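Branched-chain-amino-acid aminotransferase (Deinococcus radiodurans, PDB 3UZO) probably catalyses the reversible, pyridoxal-phosphate-dependent transfer of the amino group between leucine, isoleucine or valine and 2-oxoglutarate. Local coordinates at residues A42-G47 with P161-S166; R100-C105 with L113-F118. All blocks are in the same frame, centred on the assembly; numbering follows the deposited sequence.

Contact 1: residues A42-G47 with P161-S166; sequences AHWKDG and PEFIFS
Antiparallel strands 39-45 and 162-172 pair here, with W44 beside F163 and H43 beside I164. A42 and F165 form one hydrogen-bonded pair. A42 N gives to F165 O at 2.7 Å, and F165 N returns a bond to A42 O. The next hydrogen-bonded pair is W44 with F163. W44 N to F163 O measures 2.8 Å, while the return bond from F163 N to W44 O is stretched to 3.3 Å. Between them, H43 and I164 are a non-hydrogen-bonded pair. The two strands belong to the antiparallel sheet of this class-IV aminotransferase; strand 141-151 lies on the far side of 162-172.

W44 and F163 lie side by side on one face. F163 has CG anti to its carbonyl carbon (chi1 -54°), W44 anti to its backbone N (chi1 -173°), and from these starts F163 turns its edge to the W44 face in an offset edge-to-face pair, planes 78° apart. F163 CD1 comes to 3.5 Å from W44 CE3. P161 O meets the indole edge in plane, 3.4 Å from W44 CZ3. P111 also packs on W44.

H43 and I164 point to the opposite face from W44 and F163. I164 CG1 approaches H43 ND1 at 3.8 Å. The K45 and E162 chains run alongside each other, but K45 NZ stays 5.2 Å from E162 OE1, too far for a salt bridge. Past the paired residues, a water accepts from D46 N and donates to P161 O.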
loop_
_atom_site.group_PDB
_atom_site.type_symbol
_atom_site.label_atom_id
_atom_site.label_comp_id
_atom_site.label_asym_id
_atom_site.label_seq_id
_atom_site.Cartn_x
_atom_site.Cartn_y
_atom_site.Cartn_z
ATOM N N ALA A 42 -9.394 -15.697 12.855
ATOM C CA ALA A 42 -10.319 -15.003 13.743
ATOM C C ALA A 42 -11.030 -13.928 12.941
ATOM O O ALA A 42 -10.481 -13.387 11.983
ATOM C CB ALA A 42 -9.577 -14.382 14.921
ATOM N N HIS A 43 -12.256 -13.621 13.340
ATOM C CA HIS A 43 -13.063 -12.635 12.642
ATOM C C HIS A 43 -13.462 -11.490 13.559
ATOM O O HIS A 43 -13.746 -11.691 14.742
ATOM C CB HIS A 43 -14.341 -13.295 12.111
ATOM C CG HIS A 43 -14.096 -14.444 11.185
ATOM N ND1 HIS A 43 -13.925 -14.284 9.826
ATOM C CD2 HIS A 43 -13.982 -15.773 11.424
ATOM C CE1 HIS A 43 -13.719 -15.463 9.268
ATOM N NE2 HIS A 43 -13.749 -16.383 10.215
ATOM N N TRP A 44 -13.483 -10.287 13.000
ATOM C CA TRP A 44 -13.893 -9.113 13.746
ATOM C C TRP A 44 -15.174 -8.621 13.087
ATOM O O TRP A 44 -15.267 -8.549 11.864
ATOM C CB TRP A 44 -12.843 -8.007 13.669
ATOM C CG TRP A 44 -13.138 -6.835 14.570
ATOM C CD1 TRP A 44 -12.638 -6.616 15.826
ATOM C CD2 TRP A 44 -13.975 -5.706 14.269
ATOM N NE1 TRP A 44 -13.105 -5.418 16.318
ATOM C CE2 TRP A 44 -13.928 -4.840 15.386
ATOM C CE3 TRP A 44 -14.760 -5.344 13.166
ATOM C CZ2 TRP A 44 -14.634 -3.624 15.429
ATOM C CZ3 TRP A 44 -15.464 -4.134 13.210
ATOM C CH2 TRP A 44 -15.393 -3.291 14.337
ATOM N N LYS A 45 -16.163 -8.291 13.902
ATOM C CA LYS A 45 -17.428 -7.793 13.383
ATOM C C LYS A 45 -18.245 -7.215 14.530
ATOM O O LYS A 45 -18.146 -7.669 15.670
ATOM C CB LYS A 45 -18.213 -8.922 12.705
ATOM C CG LYS A 45 -19.540 -8.478 12.098
ATOM C CD LYS A 45 -20.278 -9.630 11.427
ATOM C CE LYS A 45 -20.642 -10.718 12.426
ATOM N NZ LYS A 45 -21.456 -11.800 11.800
ATOM N N ASP A 46 -19.044 -6.204 14.221
ATOM C CA ASP A 46 -19.882 -5.571 15.224
ATOM C C ASP A 46 -19.114 -5.153 16.479
ATOM O O ASP A 46 -19.596 -5.337 17.597
ATOM C CB ASP A 46 -21.031 -6.506 15.614
ATOM C CG ASP A 46 -21.906 -6.874 14.433
ATOM O OD1 ASP A 46 -22.206 -5.974 13.627
ATOM O OD2 ASP A 46 -22.300 -8.057 14.316
ATOM N N GLY A 47 -17.915 -4.609 16.294
ATOM C CA GLY A 47 -17.141 -4.140 17.433
ATOM C C GLY A 47 -16.221 -5.069 18.211
ATOM O O GLY A 47 -15.625 -4.632 19.194
ATOM N N PRO A 161 -15.793 -2.783 7.208
ATOM C CA PRO A 161 -16.826 -3.039 8.216
ATOM C C PRO A 161 -16.468 -4.279 9.031
ATOM O O PRO A 161 -16.980 -4.488 10.132
ATOM C CB PRO A 161 -18.077 -3.254 7.372
ATOM C CG PRO A 161 -17.522 -3.950 6.161
ATOM C CD PRO A 161 -16.284 -3.122 5.859
ATOM N N GLU A 162 -15.592 -5.107 8.470
ATOM C CA GLU A 162 -15.162 -6.326 9.135
ATOM C C GLU A 162 -13.682 -6.580 8.875
ATOM O O GLU A 162 -13.090 -5.999 7.963
ATOM C CB GLU A 162 -15.981 -7.520 8.637
ATOM C CG GLU A 162 -17.480 -7.357 8.810
ATOM C CD GLU A 162 -18.249 -8.597 8.402
ATOM O OE1 GLU A 162 -19.483 -8.499 8.238
ATOM O OE2 GLU A 162 -17.622 -9.669 8.254
ATOM N N PHE A 163 -13.086 -7.437 9.692
ATOM C CA PHE A 163 -11.676 -7.760 9.532
ATOM C C PHE A 163 -11.402 -9.218 9.841
ATOM O O PHE A 163 -12.177 -9.891 10.530
ATOM C CB PHE A 163 -10.809 -6.899 10.461
ATOM C CG PHE A 163 -11.035 -5.425 10.313
ATOM C CD1 PHE A 163 -12.130 -4.809 10.916
ATOM C CD2 PHE A 163 -10.169 -4.653 9.542
ATOM C CE1 PHE A 163 -12.361 -3.444 10.749
ATOM C CE2 PHE A 163 -10.393 -3.292 9.369
ATOM C CZ PHE A 163 -11.490 -2.685 9.971
ATOM N N ILE A 164 -10.286 -9.702 9.315
ATOM C CA ILE A 164 -9.851 -11.055 9.572
ATOM C C ILE A 164 -8.434 -10.984 10.140
ATOM O O ILE A 164 -7.617 -10.152 9.720
ATOM C CB ILE A 164 -9.831 -11.907 8.282
ATOM C CG1 ILE A 164 -11.250 -12.350 7.922
ATOM C CG2 ILE A 164 -8.898 -13.094 8.465
ATOM C CD1 ILE A 164 -11.333 -13.207 6.664
ATOM N N PHE A 165 -8.166 -11.827 11.126
ATOM C CA PHE A 165 -6.840 -11.923 11.728
ATOM C C PHE A 165 -6.482 -13.381 11.545
ATOM O O PHE A 165 -7.251 -14.263 11.934
ATOM C CB PHE A 165 -6.852 -11.606 13.220
ATOM C CG PHE A 165 -5.602 -12.055 13.943
ATOM C CD1 PHE A 165 -4.340 -11.698 13.473
ATOM C CD2 PHE A 165 -5.688 -12.806 15.116
ATOM C CE1 PHE A 165 -3.184 -12.077 14.155
ATOM C CE2 PHE A 165 -4.534 -13.191 15.811
ATOM C CZ PHE A 165 -3.280 -12.823 15.328
ATOM N N SER A 166 -5.321 -13.644 10.957
ATOM C CA SER A 166 -4.920 -15.023 10.723
ATOM C C SER A 166 -3.434 -15.209 10.958
ATOM O O SER A 166 -2.652 -14.259 10.856
ATOM C CB SER A 166 -5.279 -15.424 9.282
ATOM O OG SER A 166 -4.927 -16.765 8.996
HETATM O O HOH W 1 -19.188 -5.099 11.728
#

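Contact 2: residues R100-C105 with L113-F118; sequences RMRMSC and LSDEQF. With PLP (pyridoxal-5'-phosphate), chain C.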
loop_
_atom_site.group_PDB
_atom_site.type_symbol
_atom_site.label_atom_id
_atom_site.label_comp_id
_atom_site.label_asym_id
_atom_site.label_seq_id
_atom_site.Cartn_x
_atom_site.Cartn_y
_atom_site.Cartn_z
ATOM N N ARG A 100 3.810 -4.183 18.086
ATOM C CA ARG A 100 4.020 -3.515 16.816
ATOM C C ARG A 100 2.822 -3.656 15.893
ATOM O O ARG A 100 2.480 -2.717 15.177
ATOM C CB ARG A 100 5.274 -4.043 16.108
ATOM C CG ARG A 100 5.637 -3.229 14.868
ATOM C CD ARG A 100 7.002 -3.597 14.333
ATOM N NE ARG A 100 7.038 -4.958 13.813
ATOM C CZ ARG A 100 8.149 -5.565 13.405
ATOM N NH1 ARG A 100 9.310 -4.919 13.464
ATOM N NH2 ARG A 100 8.100 -6.810 12.942
ATOM N N MET A 101 2.170 -4.814 15.905
ATOM C CA MET A 101 1.029 -4.980 15.024
ATOM C C MET A 101 -0.108 -4.093 15.494
ATOM O O MET A 101 -0.960 -3.704 14.701
ATOM C CB MET A 101 0.565 -6.432 14.962
ATOM C CG MET A 101 -0.310 -6.700 13.746
ATOM S SD MET A 101 -0.687 -8.443 13.531
ATOM C CE MET A 101 -2.021 -8.587 14.663
ATOM N N ARG A 102 -0.117 -3.775 16.787
ATOM C CA ARG A 102 -1.136 -2.891 17.343
ATOM C C ARG A 102 -0.916 -1.502 16.737
ATOM O O ARG A 102 -1.867 -0.774 16.425
ATOM C CB ARG A 102 -0.991 -2.826 18.863
ATOM C CG ARG A 102 -2.306 -2.789 19.608
ATOM C CD ARG A 102 -2.346 -3.856 20.677
ATOM N NE ARG A 102 -1.235 -3.741 21.620
ATOM C CZ ARG A 102 -0.581 -4.786 22.109
ATOM N NH1 ARG A 102 -0.929 -6.015 21.741
ATOM N NH2 ARG A 102 0.413 -4.613 22.965
ATOM N N MET A 103 0.348 -1.131 16.569
ATOM C CA MET A 103 0.662 0.168 15.990
ATOM C C MET A 103 0.345 0.176 14.500
ATOM O O MET A 103 -0.142 1.176 13.979
ATOM C CB MET A 103 2.127 0.537 16.240
ATOM C CG MET A 103 2.410 0.914 17.691
ATOM S SD MET A 103 1.140 2.026 18.405
ATOM C CE MET A 103 1.834 3.662 18.023
ATOM N N SER A 104 0.612 -0.932 13.811
ATOM C CA SER A 104 0.300 -1.013 12.384
ATOM C C SER A 104 -1.215 -0.910 12.207
ATOM O O SER A 104 -1.700 -0.167 11.350
ATOM C CB SER A 104 0.792 -2.339 11.784
ATOM O OG SER A 104 2.208 -2.410 11.764
ATOM N N CYS A 105 -1.959 -1.656 13.022
ATOM C CA CYS A 105 -3.417 -1.636 12.949
ATOM C C CYS A 105 -3.952 -0.233 13.193
ATOM O O CYS A 105 -4.801 0.269 12.450
ATOM C CB CYS A 105 -4.028 -2.588 13.980
ATOM S SG CYS A 105 -3.964 -4.336 13.521
ATOM N N LEU A 113 -5.243 -6.123 18.282
ATOM C CA LEU A 113 -5.226 -7.450 18.888
ATOM C C LEU A 113 -4.334 -7.413 20.125
ATOM O O LEU A 113 -3.210 -6.914 20.076
ATOM C CB LEU A 113 -4.692 -8.480 17.902
ATOM C CG LEU A 113 -5.668 -8.858 16.792
ATOM C CD1 LEU A 113 -4.894 -9.458 15.661
ATOM C CD2 LEU A 113 -6.723 -9.827 17.314
ATOM N N SER A 114 -4.842 -7.933 21.236
ATOM C CA SER A 114 -4.089 -7.950 22.483
ATOM C C SER A 114 -2.950 -8.960 22.394
ATOM O O SER A 114 -2.967 -9.843 21.538
ATOM C CB SER A 114 -5.012 -8.344 23.639
ATOM O OG SER A 114 -5.393 -9.709 23.537
ATOM N N ASP A 115 -1.960 -8.821 23.274
ATOM C CA ASP A 115 -0.830 -9.757 23.316
ATOM C C ASP A 115 -1.416 -11.146 23.560
ATOM O O ASP A 115 -0.964 -12.152 23.009
ATOM C CB ASP A 115 0.101 -9.431 24.488
ATOM C CG ASP A 115 0.909 -8.173 24.271
ATOM O OD1 ASP A 115 1.808 -7.911 25.101
ATOM O OD2 ASP A 115 0.657 -7.447 23.285
ATOM N N GLU A 116 -2.424 -11.172 24.424
ATOM C CA GLU A 116 -3.127 -12.386 24.806
ATOM C C GLU A 116 -3.563 -13.218 23.607
ATOM O O GLU A 116 -3.202 -14.387 23.473
ATOM C CB GLU A 116 -4.362 -12.003 25.630
ATOM C CG GLU A 116 -5.341 -13.132 25.879
ATOM C CD GLU A 116 -4.969 -13.972 27.074
ATOM O OE1 GLU A 116 -3.865 -14.561 27.072
ATOM O OE2 GLU A 116 -5.786 -14.038 28.019
ATOM N N GLN A 117 -4.358 -12.614 22.736
ATOM C CA GLN A 117 -4.853 -13.331 21.574
ATOM C C GLN A 117 -3.781 -13.523 20.508
ATOM O O GLN A 117 -3.767 -14.542 19.812
ATOM C CB GLN A 117 -6.062 -12.601 20.983
ATOM C CG GLN A 117 -6.682 -13.299 19.760
ATOM C CD GLN A 117 -8.077 -12.776 19.430
ATOM O OE1 GLN A 117 -8.458 -11.683 19.852
ATOM N NE2 GLN A 117 -8.839 -13.554 18.660
ATOM N N PHE A 118 -2.878 -12.556 20.387
ATOM C CA PHE A 118 -1.823 -12.638 19.384
ATOM C C PHE A 118 -0.873 -13.782 19.692
ATOM O O PHE A 118 -0.605 -14.649 18.841
ATOM C CB PHE A 118 -1.045 -11.315 19.326
ATOM C CG PHE A 118 0.022 -11.269 18.256
ATOM C CD1 PHE A 118 -0.214 -10.630 17.040
ATOM C CD2 PHE A 118 1.272 -11.847 18.472
ATOM C CE1 PHE A 118 0.783 -10.564 16.053
ATOM C CE2 PHE A 118 2.278 -11.787 17.489
ATOM C CZ PHE A 118 2.028 -11.141 16.279
HETATM N N1 PLP C . 12.525 -3.473 7.636
HETATM C C2 PLP C . 11.480 -3.954 6.843
HETATM C C2A PLP C . 11.034 -3.114 5.643
HETATM C C3 PLP C . 10.878 -5.213 7.205
HETATM O O3 PLP C . 9.873 -5.712 6.467
HETATM C C4 PLP C . 11.356 -5.940 8.366
HETATM C C4A PLP C . 10.645 -7.309 8.729
HETATM C C5 PLP C . 12.468 -5.366 9.149
HETATM C C6 PLP C . 13.028 -4.147 8.768
HETATM C C5A PLP C . 13.065 -5.990 10.350
HETATM O O4P PLP C . 12.186 -6.078 11.439
HETATM P P PLP C . 12.167 -7.369 12.365
HETATM O O1P PLP C . 11.821 -8.606 11.607
HETATM O O2P PLP C . 11.099 -6.991 13.419
HETATM O O3P PLP C . 13.492 -7.370 13.072
#
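Two consecutive helices, 94-107 and 115-128, meet beside the cofactor site, with R102 of the first reaching L113, just before the second, and D115 in its first turn. S114 is the N-cap of that second helix, and its OG accepts from Q117 N at 3.2 Å. The R102 chain is bent at chi2 and chi3, and R102 CD comes to 3.2 Å from L113 O. The guanidinium grips D115 end-on, both nitrogens on one oxygen. R102 NH1 lies 2.6 Å from D115 OD2. R102 NH2 lies 2.9 Å from D115 OD2. This salt bridge has its guanidinium and carboxylate planes 35° apart. R102 NH1 also gives to L113 O at 3.0 Å, in the carbonyl plane and on a lone pair.

One residue earlier, M101 lies in a buried apolar patch with L113 and F118. V148 of strand 141-151 also touches M101 and L113. M101 SD lies at the F118 ring edge, 3.6 Å from F118 CE1, a Met-aromatic contact.

R100 reaches the pyridoxal-5'-phosphate. A salt bridge from its NE to E77 would help to position the guanidinium. R100 NH1 gives to phosphate atom O2P of the cofactor at 2.7 Å, and R100 NH2 adds a weak bond to the same oxygen.

Overall arrangement
From the N terminus, the chain first runs through strand 39-45. Contact 1 closes a long loop when strand 162-172 pairs with it; 114 residues separate the segments at their closest ends. Contact 2 falls within that loop and closes a much shorter one, joining helices 94-107 and 115-128 across a separation of only 8 residues. Their centres lie 13 Å apart and the contacts touch. F165, on strand 162-172, packs on M101, L113 and F118, while A42 meets Q117. The helix pair therefore lies against the face of the sheet that carries A42 and F165. R100, next to M101 in helix 94-107, ties this packing to the cofactor site.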